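Local coordinates for protein glutathione S-transferase (Burkholderia glumae, PDB 4ISD) that binds glutathione and, as a member of the glutathione S-transferase family, probably transfers it to electrophilic substrates, at residues A[28-33]-A[201-206]; A[62-67]-A[79-84]. All coordinates share one frame; numbering follows the deposited sequence.

Interaction 1 of 2, residues A[28-33]-A[201-206]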
ATOM      1  N   LEU A  28      16.297  -2.304   5.910  1.00 42.36           N
ATOM      2  CA  LEU A  28      17.257  -1.943   6.950  1.00 48.49           C
ATOM      3  C   LEU A  28      18.645  -2.419   6.566  1.00 56.45           C
ATOM      4  O   LEU A  28      19.623  -1.668   6.648  1.00 61.51           O
ATOM      5  CB  LEU A  28      16.851  -2.559   8.294  1.00 47.95           C
ATOM      6  CG  LEU A  28      15.595  -1.987   8.963  1.00 47.00           C
ATOM      7  CD1 LEU A  28      14.954  -3.000   9.905  1.00 47.74           C
ATOM      8  CD2 LEU A  28      15.934  -0.700   9.722  1.00 47.43           C
ATOM      9  N   LYS A  29      18.726  -3.667   6.122  1.00 51.79           N
ATOM     10  CA  LYS A  29      20.010  -4.247   5.800  1.00 48.05           C
ATOM     11  C   LYS A  29      20.667  -3.576   4.602  1.00 49.03           C
ATOM     12  O   LYS A  29      21.861  -3.318   4.629  1.00 51.74           O
ATOM     13  CB  LYS A  29      19.888  -5.752   5.620  1.00 50.88           C
ATOM     14  CG  LYS A  29      20.111  -6.511   6.910  1.00 56.40           C
ATOM     15  CD  LYS A  29      21.592  -6.541   7.243  1.00 66.87           C
ATOM     16  CE  LYS A  29      21.865  -7.314   8.523  1.00 73.23           C
ATOM     17  NZ  LYS A  29      21.132  -6.735   9.679  1.00 74.12           N
ATOM     18  N   GLU A  30      19.896  -3.262   3.568  1.00 53.10           N
ATOM     19  CA  GLU A  30      20.455  -2.581   2.395  1.00 53.91           C
ATOM     20  C   GLU A  30      21.132  -1.264   2.768  1.00 55.87           C
ATOM     21  O   GLU A  30      22.167  -0.909   2.193  1.00 53.98           O
ATOM     22  CB  GLU A  30      19.363  -2.290   1.369  1.00 52.39           C
ATOM     23  CG  GLU A  30      18.773  -3.522   0.740  1.00 53.44           C
ATOM     24  CD  GLU A  30      19.736  -4.234  -0.179  1.00 49.54           C
ATOM     25  OE1 GLU A  30      20.660  -3.573  -0.716  1.00 43.78           O
ATOM     26  OE2 GLU A  30      19.558  -5.455  -0.370  1.00 47.19           O
ATOM     27  N   LYS A  31      20.534  -0.551   3.727  1.00 52.71           N
ATOM     28  CA  LYS A  31      20.989   0.774   4.122  1.00 47.58           C
ATOM     29  C   LYS A  31      22.127   0.725   5.126  1.00 53.22           C
ATOM     30  O   LYS A  31      22.734   1.768   5.425  1.00 54.12           O
ATOM     31  CB  LYS A  31      19.841   1.572   4.732  1.00 45.00           C
ATOM     32  CG  LYS A  31      18.631   1.746   3.834  1.00 36.44           C
ATOM     33  CD  LYS A  31      17.735   2.823   4.404  1.00 34.02           C
ATOM     34  CE  LYS A  31      17.409   3.893   3.383  1.00 33.84           C
ATOM     35  NZ  LYS A  31      16.177   3.587   2.608  1.00 51.57           N
ATOM     36  N   GLY A  32      22.403  -0.475   5.654  1.00 50.73           N
ATOM     37  CA  GLY A  32      23.494  -0.694   6.599  1.00 44.29           C
ATOM     38  C   GLY A  32      23.204  -0.220   8.019  1.00 52.42           C
ATOM     39  O   GLY A  32      24.113   0.150   8.757  1.00 59.33           O
ATOM     40  N   LEU A  33      21.934  -0.237   8.409  1.00 51.33           N
ATOM     41  CA  LEU A  33      21.502   0.261   9.721  1.00 59.43           C
ATOM     42  C   LEU A  33      21.562  -0.807  10.834  1.00 60.20           C
ATOM     43  O   LEU A  33      21.345  -1.999  10.580  1.00 58.04           O
ATOM     44  CB  LEU A  33      20.074   0.843   9.630  1.00 53.85           C
ATOM     45  CG  LEU A  33      19.863   2.146   8.845  1.00 52.80           C
ATOM     46  CD1 LEU A  33      18.390   2.354   8.467  1.00 50.01           C
ATOM     47  CD2 LEU A  33      20.381   3.354   9.623  1.00 44.84           C
ATOM     48  N   ARG A 201      20.786 -11.829  -2.960  1.00 39.65           N
ATOM     49  CA  ARG A 201      21.314 -10.602  -2.363  1.00 37.40           C
ATOM     50  C   ARG A 201      21.767 -10.879  -0.931  1.00 35.05           C
ATOM     51  O   ARG A 201      21.110 -11.621  -0.207  1.00 38.67           O
ATOM     52  CB  ARG A 201      20.267  -9.478  -2.417  1.00 35.13           C
ATOM     53  CG  ARG A 201      19.911  -9.064  -3.851  1.00 29.78           C
ATOM     54  CD  ARG A 201      19.086  -7.808  -3.922  1.00 31.13           C
ATOM     55  NE  ARG A 201      19.770  -6.667  -3.326  1.00 37.77           N
ATOM     56  CZ  ARG A 201      20.527  -5.808  -4.003  1.00 42.20           C
ATOM     57  NH1 ARG A 201      20.709  -5.952  -5.309  1.00 41.98           N
ATOM     58  NH2 ARG A 201      21.106  -4.801  -3.369  1.00 48.45           N
ATOM     59  N   PRO A 202      22.930 -10.342  -0.539  1.00 34.98           N
ATOM     60  CA  PRO A 202      23.361 -10.548   0.848  1.00 40.48           C
ATOM     61  C   PRO A 202      22.295 -10.133   1.872  1.00 45.99           C
ATOM     62  O   PRO A 202      22.223 -10.775   2.920  1.00 49.54           O
ATOM     63  CB  PRO A 202      24.603  -9.665   0.960  1.00 36.68           C
ATOM     64  CG  PRO A 202      25.147  -9.626  -0.414  1.00 36.47           C
ATOM     65  CD  PRO A 202      24.000  -9.755  -1.369  1.00 32.96           C
ATOM     66  N   SER A 203      21.475  -9.120   1.579  1.00 50.80           N
ATOM     67  CA  SER A 203      20.435  -8.688   2.543  1.00 51.01           C
ATOM     68  C   SER A 203      19.364  -9.754   2.785  1.00 44.07           C
ATOM     69  O   SER A 203      19.042 -10.061   3.943  1.00 41.91           O
ATOM     70  CB  SER A 203      19.779  -7.349   2.156  1.00 43.02           C
ATOM     71  OG  SER A 203      19.071  -7.464   0.933  1.00 37.83           O
ATOM     72  N   VAL A 204      18.812 -10.307   1.704  1.00 32.62           N
ATOM     73  CA  VAL A 204      17.887 -11.433   1.831  1.00 36.36           C
ATOM     74  C   VAL A 204      18.561 -12.628   2.521  1.00 42.41           C
ATOM     75  O   VAL A 204      17.979 -13.236   3.421  1.00 43.95           O
ATOM     76  CB  VAL A 204      17.327 -11.902   0.470  1.00 37.42           C
ATOM     77  CG1 VAL A 204      16.597 -13.234   0.638  1.00 42.12           C
ATOM     78  CG2 VAL A 204      16.406 -10.841  -0.157  1.00 24.50           C
ATOM     79  N   GLN A 205      19.788 -12.953   2.107  1.00 43.54           N
ATOM     80  CA  GLN A 205      20.516 -14.087   2.685  1.00 46.01           C
ATOM     81  C   GLN A 205      20.699 -13.916   4.178  1.00 47.55           C
ATOM     82  O   GLN A 205      20.676 -14.888   4.935  1.00 53.22           O
ATOM     83  CB  GLN A 205      21.881 -14.291   2.014  1.00 46.09           C
ATOM     84  CG  GLN A 205      21.809 -14.969   0.647  1.00 41.26           C
ATOM     85  CD  GLN A 205      21.054 -16.295   0.688  1.00 46.71           C
ATOM     86  OE1 GLN A 205      21.491 -17.259   1.334  1.00 52.53           O
ATOM     87  NE2 GLN A 205      19.907 -16.345   0.003  1.00 41.93           N
ATOM     88  N   GLN A 206      20.881 -12.673   4.603  1.00 42.33           N
ATOM     89  CA  GLN A 206      20.996 -12.382   6.017  1.00 41.20           C
ATOM     90  C   GLN A 206      19.716 -12.835   6.701  1.00 51.99           C
ATOM     91  O   GLN A 206      19.763 -13.345   7.832  1.00 53.24           O
ATOM     92  CB  GLN A 206      21.221 -10.886   6.240  1.00 41.50           C
ATOM     93  CG  GLN A 206      22.650 -10.436   6.090  1.00 45.15           C
ATOM     94  CD  GLN A 206      23.530 -11.054   7.139  1.00 64.14           C
ATOM     95  OE1 GLN A 206      23.071 -11.353   8.243  1.00 73.24           O
ATOM     96  NE2 GLN A 206      24.799 -11.270   6.803  1.00 72.44           N
TER
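E30 and R201 form a salt bridge across the interface between the two domains of the glutathione transferase fold, linking helix 19-31 of the thioredoxin-like domain to the start of helix 202-212 of the all-helical domain. The arginine presents NE and NH2, one side of its guanidinium, to the carboxylate: R201 NH2 donates to E30 OE1 over 3.0 Å, and R201 NE to E30 OE2 over 3.2 Å. Both oxygens lie near the guanidinium plane, but the carboxylate is turned 43° against it, and NE reaches OE2 from above the carboxylate plane. A bend at chi3 (60°) swings the arginine head back toward the glutamate. Y160 is hydrogen-bonded to NH1 and W166 makes a cation-pi contact with the same group, both from the helical domain. The hydroxyl of S203 also faces E30 OE2, though the modelled separation is too short to be taken literally.

Beside this polar group the helices approach each other at K29 and S203, whose CA atoms are 5.5 Å apart; S203 also rests on V26. Toward the surface, the aliphatic part of K29 crosses Q206 at about a right angle, K29 CE lying 4.0 Å from Q206 CG.

Interaction 2 of 2, residues A[62-67]-A[79-84]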
ATOM      1  N   PRO A  62       5.197  -6.952   9.745  1.00 42.16           N
ATOM      2  CA  PRO A  62       6.170  -6.256  10.597  1.00 46.58           C
ATOM      3  C   PRO A  62       5.662  -4.951  11.227  1.00 45.35           C
ATOM      4  O   PRO A  62       4.708  -4.323  10.758  1.00 42.96           O
ATOM      5  CB  PRO A  62       7.280  -5.913   9.607  1.00 40.68           C
ATOM      6  CG  PRO A  62       6.505  -5.645   8.337  1.00 35.62           C
ATOM      7  CD  PRO A  62       5.494  -6.752   8.316  1.00 33.78           C
ATOM      8  N   THR A  63       6.328  -4.555  12.304  1.00 45.14           N
ATOM      9  CA  THR A  63       6.184  -3.228  12.873  1.00 42.08           C
ATOM     10  C   THR A  63       7.582  -2.691  13.164  1.00 46.43           C
ATOM     11  O   THR A  63       8.443  -3.422  13.659  1.00 49.20           O
ATOM     12  CB  THR A  63       5.393  -3.273  14.177  1.00 44.69           C
ATOM     13  OG1 THR A  63       4.059  -3.729  13.910  1.00 42.09           O
ATOM     14  CG2 THR A  63       5.356  -1.892  14.829  1.00 41.78           C
ATOM     15  N   LEU A  64       7.814  -1.419  12.851  1.00 47.82           N
ATOM     16  CA  LEU A  64       9.113  -0.798  13.105  1.00 50.87           C
ATOM     17  C   LEU A  64       9.034   0.156  14.298  1.00 45.71           C
ATOM     18  O   LEU A  64       8.113   0.956  14.397  1.00 40.23           O
ATOM     19  CB  LEU A  64       9.600  -0.046  11.860  1.00 47.44           C
ATOM     20  CG  LEU A  64      10.889   0.776  11.964  1.00 52.14           C
ATOM     21  CD1 LEU A  64      12.133  -0.097  11.795  1.00 52.29           C
ATOM     22  CD2 LEU A  64      10.887   1.926  10.957  1.00 52.01           C
ATOM     23  N   GLN A  65       9.989   0.046  15.211  1.00 47.24           N
ATOM     24  CA  GLN A  65      10.170   1.062  16.232  1.00 51.68           C
ATOM     25  C   GLN A  65      11.446   1.848  15.965  1.00 56.31           C
ATOM     26  O   GLN A  65      12.559   1.315  16.073  1.00 61.26           O
ATOM     27  CB  GLN A  65      10.216   0.463  17.631  1.00 57.44           C
ATOM     28  CG  GLN A  65      10.520   1.517  18.675  1.00 68.35           C
ATOM     29  CD  GLN A  65       9.967   1.178  20.043  1.00 75.26           C
ATOM     30  OE1 GLN A  65       9.656   0.020  20.334  1.00 79.27           O
ATOM     31  NE2 GLN A  65       9.842   2.193  20.893  1.00 74.34           N
ATOM     32  N   HIS A  66      11.272   3.115  15.608  1.00 52.26           N
ATOM     33  CA  HIS A  66      12.386   4.005  15.317  1.00 49.66           C
ATOM     34  C   HIS A  66      12.498   5.042  16.416  1.00 51.92           C
ATOM     35  O   HIS A  66      11.716   5.993  16.479  1.00 48.55           O
ATOM     36  CB  HIS A  66      12.201   4.692  13.960  1.00 47.54           C
ATOM     37  CG  HIS A  66      13.391   5.496  13.534  1.00 55.33           C
ATOM     38  ND1 HIS A  66      13.419   6.871  13.586  1.00 58.89           N
ATOM     39  CD2 HIS A  66      14.602   5.114  13.069  1.00 59.13           C
ATOM     40  CE1 HIS A  66      14.593   7.307  13.165  1.00 54.72           C
ATOM     41  NE2 HIS A  66      15.328   6.260  12.841  1.00 62.32           N
ATOM     42  N   ASP A  67      13.487   4.842  17.276  1.00 60.10           N
ATOM     43  CA  ASP A  67      13.671   5.644  18.481  1.00 60.79           C
ATOM     44  C   ASP A  67      12.414   5.522  19.349  1.00 61.44           C
ATOM     45  O   ASP A  67      12.309   4.594  20.151  1.00 63.22           O
ATOM     46  CB  ASP A  67      14.024   7.094  18.133  1.00 61.96           C
ATOM     47  CG  ASP A  67      14.491   7.895  19.340  1.00 74.09           C
ATOM     48  OD1 ASP A  67      14.170   7.519  20.490  1.00 76.51           O
ATOM     49  OD2 ASP A  67      15.177   8.920  19.132  1.00 80.40           O
ATOM     50  N   GLU A  79       9.129   3.452   2.848  1.00 32.70           N
ATOM     51  CA  GLU A  79       9.010   4.862   2.465  1.00 35.02           C
ATOM     52  C   GLU A  79       9.609   5.761   3.530  1.00 38.41           C
ATOM     53  O   GLU A  79      10.207   6.806   3.240  1.00 40.42           O
ATOM     54  CB  GLU A  79       7.533   5.229   2.305  1.00 40.51           C
ATOM     55  CG  GLU A  79       6.809   4.460   1.224  1.00 41.76           C
ATOM     56  CD  GLU A  79       6.984   5.087  -0.136  1.00 47.47           C
ATOM     57  OE1 GLU A  79       7.573   6.195  -0.222  1.00 49.71           O
ATOM     58  OE2 GLU A  79       6.533   4.469  -1.120  1.00 47.51           O
ATOM     59  N   TYR A  80       9.425   5.345   4.777  1.00 38.34           N
ATOM     60  CA  TYR A  80       9.836   6.140   5.922  1.00 38.32           C
ATOM     61  C   TYR A  80      11.337   6.042   6.171  1.00 40.42           C
ATOM     62  O   TYR A  80      11.992   7.055   6.455  1.00 42.38           O
ATOM     63  CB  TYR A  80       9.055   5.695   7.160  1.00 34.08           C
ATOM     64  CG  TYR A  80       9.580   6.260   8.454  1.00 37.59           C
ATOM     65  CD1 TYR A  80       9.307   7.573   8.821  1.00 37.19           C
ATOM     66  CD2 TYR A  80      10.350   5.474   9.316  1.00 39.92           C
ATOM     67  CE1 TYR A  80       9.788   8.094  10.014  1.00 40.20           C
ATOM     68  CE2 TYR A  80      10.823   5.983  10.508  1.00 42.40           C
ATOM     69  CZ  TYR A  80      10.547   7.292  10.847  1.00 46.21           C
ATOM     70  OH  TYR A  80      11.030   7.803  12.026  1.00 57.92           O
ATOM     71  N   LEU A  81      11.883   4.829   6.082  1.00 40.27           N
ATOM     72  CA  LEU A  81      13.329   4.663   6.235  1.00 42.40           C
ATOM     73  C   LEU A  81      14.067   5.374   5.098  1.00 42.20           C
ATOM     74  O   LEU A  81      15.134   5.936   5.301  1.00 41.58           O
ATOM     75  CB  LEU A  81      13.723   3.190   6.332  1.00 35.57           C
ATOM     76  CG  LEU A  81      13.279   2.451   7.599  1.00 33.79           C
ATOM     77  CD1 LEU A  81      13.572   0.952   7.477  1.00 34.25           C
ATOM     78  CD2 LEU A  81      13.954   3.026   8.832  1.00 34.30           C
ATOM     79  N   ASP A  82      13.459   5.389   3.916  1.00 45.24           N
ATOM     80  CA  ASP A  82      14.014   6.108   2.777  1.00 48.57           C
ATOM     81  C   ASP A  82      14.026   7.623   2.962  1.00 52.19           C
ATOM     82  O   ASP A  82      14.808   8.318   2.318  1.00 59.21           O
ATOM     83  CB  ASP A  82      13.253   5.751   1.501  1.00 51.25           C
ATOM     84  CG  ASP A  82      14.177   5.348   0.369  1.00 61.51           C
ATOM     85  OD1 ASP A  82      15.159   4.619   0.633  1.00 60.91           O
ATOM     86  OD2 ASP A  82      13.922   5.764  -0.782  1.00 68.62           O
ATOM     87  N   GLU A  83      13.160   8.142   3.830  1.00 53.99           N
ATOM     88  CA  GLU A  83      13.095   9.581   4.061  1.00 53.41           C
ATOM     89  C   GLU A  83      14.028  10.004   5.187  1.00 53.60           C
ATOM     90  O   GLU A  83      14.646  11.075   5.137  1.00 50.20           O
ATOM     91  CB  GLU A  83      11.654  10.023   4.350  1.00 55.78           C
ATOM     92  CG  GLU A  83      10.949  10.586   3.128  1.00 58.97           C
ATOM     93  CD  GLU A  83       9.453  10.666   3.284  1.00 65.34           C
ATOM     94  OE1 GLU A  83       8.982  10.834   4.425  1.00 70.44           O
ATOM     95  OE2 GLU A  83       8.747  10.544   2.258  1.00 66.24           O
ATOM     96  N   VAL A  84      14.127   9.147   6.196  1.00 56.91           N
ATOM     97  CA  VAL A  84      14.976   9.395   7.360  1.00 56.73           C
ATOM     98  C   VAL A  84      16.442   9.112   7.032  1.00 51.73           C
ATOM     99  O   VAL A  84      17.344   9.800   7.504  1.00 48.66           O
ATOM    100  CB  VAL A  84      14.531   8.523   8.557  1.00 56.03           C
ATOM    101  CG1 VAL A  84      15.396   8.786   9.774  1.00 52.75           C
ATOM    102  CG2 VAL A  84      13.049   8.755   8.868  1.00 40.81           C
TER
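L64 and H66 of strand 63-66 face Y80, L81 and V84 of segment 79-84 of helix 74-84, the strand and helix segments running 23° from parallel with their axes 11.4 Å apart. This is helix-on-sheet packing in the beta-beta-alpha half of the thioredoxin-like domain: the chain leaves strand 63-66, returns through strand 69-72 and then enters helix 74-84, which lies over the sheet. L64 and H66, two residues apart, project from the same face of the strand toward that helix.

The CD2 methyl of L64 is shared between two partners, lying 3.9 Å from L81 CD2 and the same distance from Y80 CD2, where it meets the edge of the tyrosine ring. L81 reaches the strand through the end of its side chain.

Next along the strand, H66 and Y80 make an offset edge-to-face pair, the tyrosine edge directed at the imidazole face, with planes 81° apart and centroids 5.5 Å apart. The tyrosine CG is anti to its backbone N (chi1 169°), which extends the ring toward the strand. One helical turn later, V84 lays CG2 over one face of the Y80 ring, while V84 CG1 reaches H66 CE1 at 3.8 Å. Farther out, E83 forms salt bridges with R101 and R105 of the second subunit, and Y80 packs on A102 of that subunit, so the helix serves the dimer interface as well.

P62, preceded by a cis peptide bond, touches glutathione just before the strand begins. The contact itself is mostly apolar and aromatic; NE2 of the imidazole is hydrogen-bonded to Y85 OH, which would help to set the rotation of the ring in this buried layer.

Overall arrangement
Interaction 2 is a buried contact inside the thioredoxin-like domain, whereas interaction 1 is a surface contact that joins that domain to the helical one. Their chemistry follows: leucine, valine and aromatic rings fill the space between sheet and helix in interaction 2, while a charged pair bridges the helices of interaction 1. Between the two, segments 28-33 and 79-84 touch directly. L28 packs on L81, continuing the apolar layer between the helices and the sheet, and K31 forms a salt bridge with D82. Helix 19-31 thus contacts helix 74-84 as well as the second domain, and helix 74-84 in turn meets the second subunit.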